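Local coordinates for scarecrow-like protein 3 (Arabidopsis thaliana, PDB 6KPB) that is a probable GRAS-family transcription factor, thought to act in plant development, that binds zinc finger proteins of the IDD type, JACKDAW among them, at residues L61-H66 against E102-R107; M93-A98 against D388-E393; Y371-D376 against R472-V477. All coordinates share one frame; numbering follows the deposited sequence.

Contact 1 of 3, residues L61-H66 against E102-R107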
# COMPACT_ATOMS: atom_id res chain seq x y z
N LEU A 61 5.82 20.93 18.33
CA LEU A 61 6.35 22.27 18.10
C LEU A 61 7.88 22.27 18.12
O LEU A 61 8.52 22.93 17.29
CB LEU A 61 5.81 23.25 19.14
CG LEU A 61 4.43 23.86 18.90
CD1 LEU A 61 3.31 22.88 19.20
CD2 LEU A 61 4.27 25.13 19.73
N THR A 62 8.48 21.52 19.05
CA THR A 62 9.93 21.46 19.13
C THR A 62 10.52 20.86 17.86
O THR A 62 11.42 21.44 17.24
CB THR A 62 10.36 20.64 20.35
OG1 THR A 62 9.57 21.02 21.48
CG2 THR A 62 11.83 20.89 20.66
N CYS A 63 10.03 19.68 17.46
CA CYS A 63 10.51 19.04 16.24
C CYS A 63 10.37 19.97 15.04
O CYS A 63 11.30 20.09 14.24
CB CYS A 63 9.75 17.74 16.00
SG CYS A 63 10.12 16.95 14.42
N ALA A 64 9.23 20.65 14.93
CA ALA A 64 9.01 21.56 13.80
C ALA A 64 10.06 22.66 13.77
O ALA A 64 10.51 23.07 12.69
CB ALA A 64 7.61 22.15 13.87
N ASN A 65 10.46 23.16 14.94
CA ASN A 65 11.54 24.14 14.99
C ASN A 65 12.85 23.54 14.49
O ASN A 65 13.58 24.17 13.72
CB ASN A 65 11.70 24.69 16.41
CG ASN A 65 10.82 25.90 16.66
OD1 ASN A 65 10.55 26.69 15.76
ND2 ASN A 65 10.38 26.06 17.91
N HIS A 66 13.16 22.32 14.92
CA HIS A 66 14.35 21.63 14.42
C HIS A 66 14.24 21.38 12.92
O HIS A 66 15.26 21.41 12.21
CB HIS A 66 14.56 20.32 15.17
CG HIS A 66 14.93 20.51 16.61
ND1 HIS A 66 14.85 19.49 17.54
CD2 HIS A 66 15.40 21.59 17.27
CE1 HIS A 66 15.24 19.94 18.71
NE2 HIS A 66 15.58 21.21 18.58
N GLU A 102 4.18 11.66 11.40
CA GLU A 102 4.47 11.13 10.07
C GLU A 102 4.60 12.26 9.05
O GLU A 102 5.46 12.21 8.17
CB GLU A 102 3.38 10.15 9.64
CG GLU A 102 3.42 9.78 8.17
CD GLU A 102 2.88 8.39 7.88
OE1 GLU A 102 2.55 7.67 8.84
OE2 GLU A 102 2.78 8.02 6.69
N ALA A 103 3.75 13.28 9.17
CA ALA A 103 3.83 14.43 8.27
C ALA A 103 5.17 15.14 8.40
O ALA A 103 5.84 15.42 7.40
CB ALA A 103 2.67 15.39 8.55
N LEU A 104 5.57 15.45 9.64
CA LEU A 104 6.84 16.13 9.87
C LEU A 104 8.01 15.31 9.34
O LEU A 104 8.93 15.85 8.72
CB LEU A 104 7.03 16.43 11.36
CG LEU A 104 6.22 17.59 11.94
CD1 LEU A 104 6.48 17.72 13.43
CD2 LEU A 104 6.58 18.88 11.22
N ALA A 105 7.99 13.99 9.59
CA ALA A 105 9.06 13.14 9.09
C ALA A 105 9.08 13.10 7.57
O ALA A 105 10.15 12.97 6.97
CB ALA A 105 8.91 11.73 9.67
N ASN A 106 7.91 13.21 6.94
CA ASN A 106 7.87 13.25 5.48
C ASN A 106 8.48 14.55 4.96
O ASN A 106 9.15 14.55 3.91
CB ASN A 106 6.43 13.10 4.99
CG ASN A 106 6.25 11.92 4.05
OD1 ASN A 106 6.09 10.78 4.50
ND2 ASN A 106 6.27 12.18 2.75
N ARG A 107 8.28 15.66 5.67
CA ARG A 107 8.80 16.94 5.21
C ARG A 107 10.33 16.95 5.23
O ARG A 107 10.96 17.36 4.25
CB ARG A 107 8.25 18.08 6.07
CG ARG A 107 8.69 19.45 5.60
CD ARG A 107 8.11 20.56 6.47
NE ARG A 107 8.43 21.88 5.93
CZ ARG A 107 7.69 22.51 5.03
NH1 ARG A 107 6.58 21.95 4.57
NH2 ARG A 107 8.06 23.71 4.59
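Leu-104 reaches from helix 92-109 to helix 49-69 and touches two consecutive residues there, Cys-63 and Ala-64. All three are buried. The contact is purely apolar, and no hydrogen bond crosses between residues 61-66 and 102-107. One methyl of Leu-104 meets the cysteine: CD1 lies 3.9 Å from SG of Cys-63. The same CD1 is 4.2 Å from CB of Cys-63, so it touches both side-chain atoms of the cysteine. With SG anti to the backbone N (chi1 174°), the sulfur points toward the leucine. The other methyl meets the alanine, with CD2 of Leu-104 at 4.3 Å from CB of Ala-64. The side-chain contacts are thus split, CD1 on Cys-63 and CD2 on Ala-64. CD1 of Leu-104 also comes within 4.3 Å of the backbone N of Ala-64. Ala-64 has only a methyl, which is consistent with the leucine lying this near the main chain. The CA atoms of Ala-64 and Leu-104 are 7.0 Å apart.

Both segments lie in the predicted leucine repeat region at the start of the GRAS domain, part of its helical cap. Further apolar packing comes from three other helices. Cys-63 touches Ala-78 and Leu-79 of helix 72-85, and Ala-64 touches Met-361 and Leu-364 of helix 360-381. Leu-104 touches Ile-405 of helix 387-406.

Polar bonds lie at the margins. Glu-102 OE1 makes a hydrogen bond to Thr-122 OG1 of the second subunit, and Arg-107 NH1 donates to the carbonyl O of Ile-405.

Contact 2 of 3, residues M93-A98 against D388-E393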
# COMPACT_ATOMS: atom_id res chain seq x y z
N MET A 93 -5.06 12.56 21.51
CA MET A 93 -3.76 13.21 21.31
C MET A 93 -2.73 12.25 20.74
O MET A 93 -1.87 12.67 19.96
CB MET A 93 -3.27 13.80 22.63
CG MET A 93 -2.31 14.95 22.43
SD MET A 93 -3.07 16.28 21.49
CE MET A 93 -1.68 16.88 20.54
N GLN A 94 -2.79 10.97 21.11
CA GLN A 94 -1.88 9.99 20.52
C GLN A 94 -2.14 9.83 19.03
O GLN A 94 -1.20 9.70 18.24
CB GLN A 94 -2.02 8.64 21.23
CG GLN A 94 -1.74 8.69 22.72
CD GLN A 94 -1.73 7.32 23.35
OE1 GLN A 94 -2.73 6.86 23.90
NE2 GLN A 94 -0.58 6.65 23.30
N ARG A 95 -3.41 9.83 18.63
CA ARG A 95 -3.74 9.70 17.22
C ARG A 95 -3.35 10.96 16.45
O ARG A 95 -2.75 10.88 15.38
CB ARG A 95 -5.23 9.39 17.06
CG ARG A 95 -5.65 8.09 17.74
CD ARG A 95 -7.15 8.06 18.04
NE ARG A 95 -7.90 7.24 17.10
CZ ARG A 95 -8.21 5.96 17.30
NH1 ARG A 95 -7.83 5.36 18.42
NH2 ARG A 95 -8.89 5.29 16.39
N ILE A 96 -3.67 12.13 17.01
CA ILE A 96 -3.26 13.40 16.39
C ILE A 96 -1.75 13.44 16.21
O ILE A 96 -1.25 13.74 15.12
CB ILE A 96 -3.76 14.59 17.23
CG1 ILE A 96 -5.26 14.80 17.04
CG2 ILE A 96 -2.98 15.85 16.87
CD1 ILE A 96 -5.61 15.52 15.76
N ALA A 97 -1.01 13.12 17.27
CA ALA A 97 0.44 13.15 17.19
C ALA A 97 0.97 12.19 16.13
O ALA A 97 1.98 12.49 15.48
CB ALA A 97 1.05 12.82 18.55
N ALA A 98 0.30 11.05 15.93
CA ALA A 98 0.80 10.07 14.97
C ALA A 98 0.79 10.62 13.55
O ALA A 98 1.76 10.42 12.80
CB ALA A 98 -0.04 8.79 15.05
N ASP A 388 -13.81 1.85 11.02
CA ASP A 388 -14.34 3.00 10.29
C ASP A 388 -13.65 4.28 10.74
O ASP A 388 -13.28 5.13 9.92
CB ASP A 388 -15.85 3.11 10.50
CG ASP A 388 -16.62 2.00 9.82
OD1 ASP A 388 -16.06 1.37 8.90
OD2 ASP A 388 -17.78 1.75 10.21
N ARG A 389 -13.49 4.45 12.06
CA ARG A 389 -12.85 5.65 12.59
C ARG A 389 -11.41 5.77 12.12
O ARG A 389 -10.97 6.86 11.73
CB ARG A 389 -12.93 5.63 14.12
CG ARG A 389 -12.10 6.68 14.82
CD ARG A 389 -12.33 6.63 16.32
NE ARG A 389 -11.43 7.50 17.06
CZ ARG A 389 -11.47 7.67 18.37
NH1 ARG A 389 -10.61 8.48 18.97
NH2 ARG A 389 -12.37 7.01 19.10
N ILE A 390 -10.67 4.66 12.13
CA ILE A 390 -9.26 4.71 11.73
C ILE A 390 -9.14 5.04 10.25
O ILE A 390 -8.27 5.82 9.85
CB ILE A 390 -8.57 3.38 12.07
CG1 ILE A 390 -8.63 3.11 13.58
CG2 ILE A 390 -7.12 3.39 11.59
CD1 ILE A 390 -7.86 1.89 14.01
N LYS A 391 -10.01 4.46 9.41
CA LYS A 391 -9.99 4.77 7.99
C LYS A 391 -10.18 6.26 7.74
O LYS A 391 -9.44 6.87 6.97
CB LYS A 391 -11.07 3.97 7.25
CG LYS A 391 -10.73 2.51 7.00
CD LYS A 391 -11.34 2.04 5.69
CE LYS A 391 -11.62 0.54 5.71
NZ LYS A 391 -12.69 0.21 6.69
N VAL A 392 -11.18 6.85 8.39
CA VAL A 392 -11.42 8.29 8.23
C VAL A 392 -10.24 9.08 8.76
O VAL A 392 -9.75 10.02 8.11
CB VAL A 392 -12.74 8.69 8.93
CG1 VAL A 392 -12.86 10.20 9.00
CG2 VAL A 392 -13.93 8.09 8.20
N GLU A 393 -9.75 8.72 9.95
CA GLU A 393 -8.65 9.46 10.55
C GLU A 393 -7.38 9.39 9.71
O GLU A 393 -6.64 10.36 9.61
CB GLU A 393 -8.39 8.95 11.97
CG GLU A 393 -9.45 9.37 12.98
CD GLU A 393 -9.32 8.65 14.31
OE1 GLU A 393 -8.61 7.62 14.36
OE2 GLU A 393 -9.94 9.10 15.29
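A salt-bridge network of Arg-95, Arg-389 and Glu-393 joins helix 92-109 to helix 387-406. The two segment axes stay 12.2 Å apart at closest, so long side chains span the gap. The axes run 36° apart in direction.

Glu-393 is the shared acceptor. Arg-95 grips its OE1 side-on with two nitrogens. NE of Arg-95 is 2.9 Å from OE1 of Glu-393, with an N-H...O angle of 153°. NH2 of Arg-95 is 3.1 Å from the same OE1. Both donors meet OE1 on its syn side, and OE1 lies near the guanidinium plane. The carboxylate itself is turned well away from that plane. A weak bond also runs from NE of Arg-95 to OE2 of Glu-393. The arginine chain bends at chi3 (103°), which brings NE and NH2 round to the acid.

OE2 has its own firm donor. NE of Arg-389, one helical turn before Glu-393, lies 2.8 Å from OE2 of Glu-393. This bond comes from above the carboxylate plane. Arg-389 is extended and crosses Arg-95 at about a right angle. Its CZ sits over the centre of the Arg-95 guanidinium, 3.7 Å above the plane. The buried carboxylate between them probably offsets the two charges.

CG1 of Ile-390 packs obliquely on the guanidinium, 3.6 Å from NH2 of Arg-95. Other partners fix the arginine ends: Gly-90 O accepts from Arg-95 NH1, and Glu-379 OE2 of helix 360-381 pairs with Arg-389 NH1. The result is a buried interhelical ion-pair network, built on an i to i+4 Arg-Glu pair, that ties the predicted first leucine repeat and PFYRE regions together.

Contact 3 of 3, residues Y371-D376 against R472-V477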
# COMPACT_ATOMS: atom_id res chain seq x y z
N TYR A 371 -7.84 20.01 13.61
CA TYR A 371 -7.99 18.56 13.59
C TYR A 371 -8.10 17.97 14.99
O TYR A 371 -8.59 16.84 15.12
CB TYR A 371 -6.82 17.93 12.83
CG TYR A 371 -6.90 18.21 11.35
CD1 TYR A 371 -7.69 17.43 10.51
CD2 TYR A 371 -6.22 19.28 10.79
CE1 TYR A 371 -7.77 17.69 9.16
CE2 TYR A 371 -6.30 19.55 9.43
CZ TYR A 371 -7.08 18.75 8.63
OH TYR A 371 -7.17 19.02 7.28
N ALA A 372 -7.69 18.70 16.03
CA ALA A 372 -8.01 18.26 17.38
C ALA A 372 -9.51 18.25 17.60
O ALA A 372 -10.05 17.36 18.27
CB ALA A 372 -7.33 19.17 18.41
N ALA A 373 -10.21 19.23 17.03
CA ALA A 373 -11.67 19.25 17.11
C ALA A 373 -12.28 18.11 16.29
O ALA A 373 -13.16 17.40 16.77
CB ALA A 373 -12.20 20.60 16.63
N LEU A 374 -11.80 17.93 15.06
CA LEU A 374 -12.33 16.86 14.21
C LEU A 374 -12.07 15.49 14.82
O LEU A 374 -12.96 14.63 14.85
CB LEU A 374 -11.73 16.95 12.81
CG LEU A 374 -12.30 18.06 11.93
CD1 LEU A 374 -11.41 18.29 10.72
CD2 LEU A 374 -13.72 17.71 11.49
N PHE A 375 -10.85 15.26 15.33
CA PHE A 375 -10.57 14.02 16.04
C PHE A 375 -11.33 13.92 17.35
O PHE A 375 -11.48 12.81 17.88
CB PHE A 375 -9.07 13.90 16.31
CG PHE A 375 -8.28 13.36 15.15
CD1 PHE A 375 -8.20 14.06 13.95
CD2 PHE A 375 -7.60 12.16 15.26
CE1 PHE A 375 -7.47 13.57 12.89
CE2 PHE A 375 -6.87 11.66 14.20
CZ PHE A 375 -6.80 12.36 13.01
N ASP A 376 -11.82 15.04 17.89
CA ASP A 376 -12.56 14.99 19.15
C ASP A 376 -13.96 14.44 18.94
O ASP A 376 -14.47 13.70 19.79
CB ASP A 376 -12.60 16.39 19.77
CG ASP A 376 -12.80 16.35 21.28
OD1 ASP A 376 -13.60 15.53 21.76
OD2 ASP A 376 -12.15 17.16 21.98
N ARG A 472 -15.43 25.48 17.63
CA ARG A 472 -14.41 25.51 16.59
C ARG A 472 -15.06 25.49 15.21
O ARG A 472 -15.79 24.53 14.90
CB ARG A 472 -13.46 24.34 16.73
CG ARG A 472 -12.30 24.36 15.75
CD ARG A 472 -11.30 25.43 16.11
NE ARG A 472 -10.24 25.55 15.12
CZ ARG A 472 -9.15 26.29 15.27
NH1 ARG A 472 -8.96 26.98 16.39
NH2 ARG A 472 -8.23 26.34 14.31
N PRO A 473 -14.84 26.49 14.36
CA PRO A 473 -15.36 26.43 13.00
C PRO A 473 -14.68 25.34 12.19
O PRO A 473 -13.48 25.09 12.34
CB PRO A 473 -15.05 27.82 12.43
CG PRO A 473 -14.81 28.69 13.63
CD PRO A 473 -14.21 27.79 14.66
N LEU A 474 -15.45 24.69 11.33
CA LEU A 474 -14.95 23.59 10.50
C LEU A 474 -15.17 23.82 9.02
O LEU A 474 -14.21 23.73 8.24
CB LEU A 474 -15.61 22.27 10.93
CG LEU A 474 -15.32 21.78 12.35
CD1 LEU A 474 -16.05 20.48 12.62
CD2 LEU A 474 -13.82 21.62 12.58
N TYR A 475 -16.40 24.12 8.60
CA TYR A 475 -16.70 24.30 7.19
C TYR A 475 -17.69 25.45 7.03
O TYR A 475 -18.45 25.77 7.94
CB TYR A 475 -17.28 23.03 6.56
CG TYR A 475 -16.39 21.82 6.64
CD1 TYR A 475 -16.39 21.00 7.76
CD2 TYR A 475 -15.54 21.49 5.58
CE1 TYR A 475 -15.58 19.89 7.83
CE2 TYR A 475 -14.72 20.38 5.65
CZ TYR A 475 -14.75 19.58 6.77
OH TYR A 475 -13.93 18.47 6.84
N SER A 476 -17.68 26.05 5.84
CA SER A 476 -18.60 27.12 5.49
C SER A 476 -19.38 26.74 4.24
O SER A 476 -18.92 25.96 3.41
CB SER A 476 -17.85 28.44 5.25
OG SER A 476 -16.93 28.33 4.18
N VAL A 477 -20.60 27.28 4.14
CA VAL A 477 -21.45 27.10 2.97
C VAL A 477 -21.97 28.47 2.55
O VAL A 477 -22.50 29.22 3.38
CB VAL A 477 -22.63 26.15 3.25
CG1 VAL A 477 -23.46 25.94 1.99
CG2 VAL A 477 -22.12 24.81 3.79
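NH2 of Arg-472 is gripped by two groups of helix 360-381: it forms a salt bridge with Glu-366 OE1 and a hydrogen bond with Thr-370 OG1. The aliphatic start of the same side chain rests on that helix at Ala-373. CB and CG of Arg-472 are each 3.9 Å from CB of Ala-373. A bend at chi2 (72°) carries the guanidinium away from Ala-373 to Glu-366 and Thr-370.

Between the two segments the contact is apolar throughout. Leu-374 and Leu-474 lie alongside each other, running opposite ways. CD2 of Leu-374 lies 3.8 Å from CD1 of Leu-474. CD2 of Leu-474 lies 3.9 Å from CG of Leu-374. This methyl also lies 4.5 Å from CB of Ala-373, so Leu-474 touches both helix residues. No hydrogen bond links residues 371-376 to 472-477.

The strand crosses the helix at a steep angle, 82° between the two segments, with the axes 9.1 Å apart. It carries a classic beta bulge: Leu-474 and Tyr-475 both face Ile-467 of strand 464-469.

Helix 360-381 also touches the bound peptide: Asp-376 OD2 forms a hydrogen bond with a polar side chain, and Ala-372 packs on an apolar one. Trp-469 of strand 464-469 touches Ala-373 and Leu-474, and Phe-397 of helix 387-406 packs on Leu-374, while strand 472-482 continues into the mixed sheet between strands 345-351 and 464-469.

All three contacts are buried, at different distances from the chain centre. The centre of contact 1 is about 24 Å from the chain centre, contact 2 about 18 Å and contact 3 about 11 Å. Contacts 1 and 2 share helix 92-109 and join helices only. Contact 3 joins a helix to the sheet. Contact 1 is wholly apolar and has the second subunit close by. Contact 2 is chiefly ionic. Contact 3 mixes leucine packing with an anchored arginine. Contacts 2 and 3 touch: Ile-96 packs on Tyr-371 and Phe-375, and Glu-393 on Phe-375. Contacts 1 and 3 do not meet; their nearest atoms are about 10 Å apart.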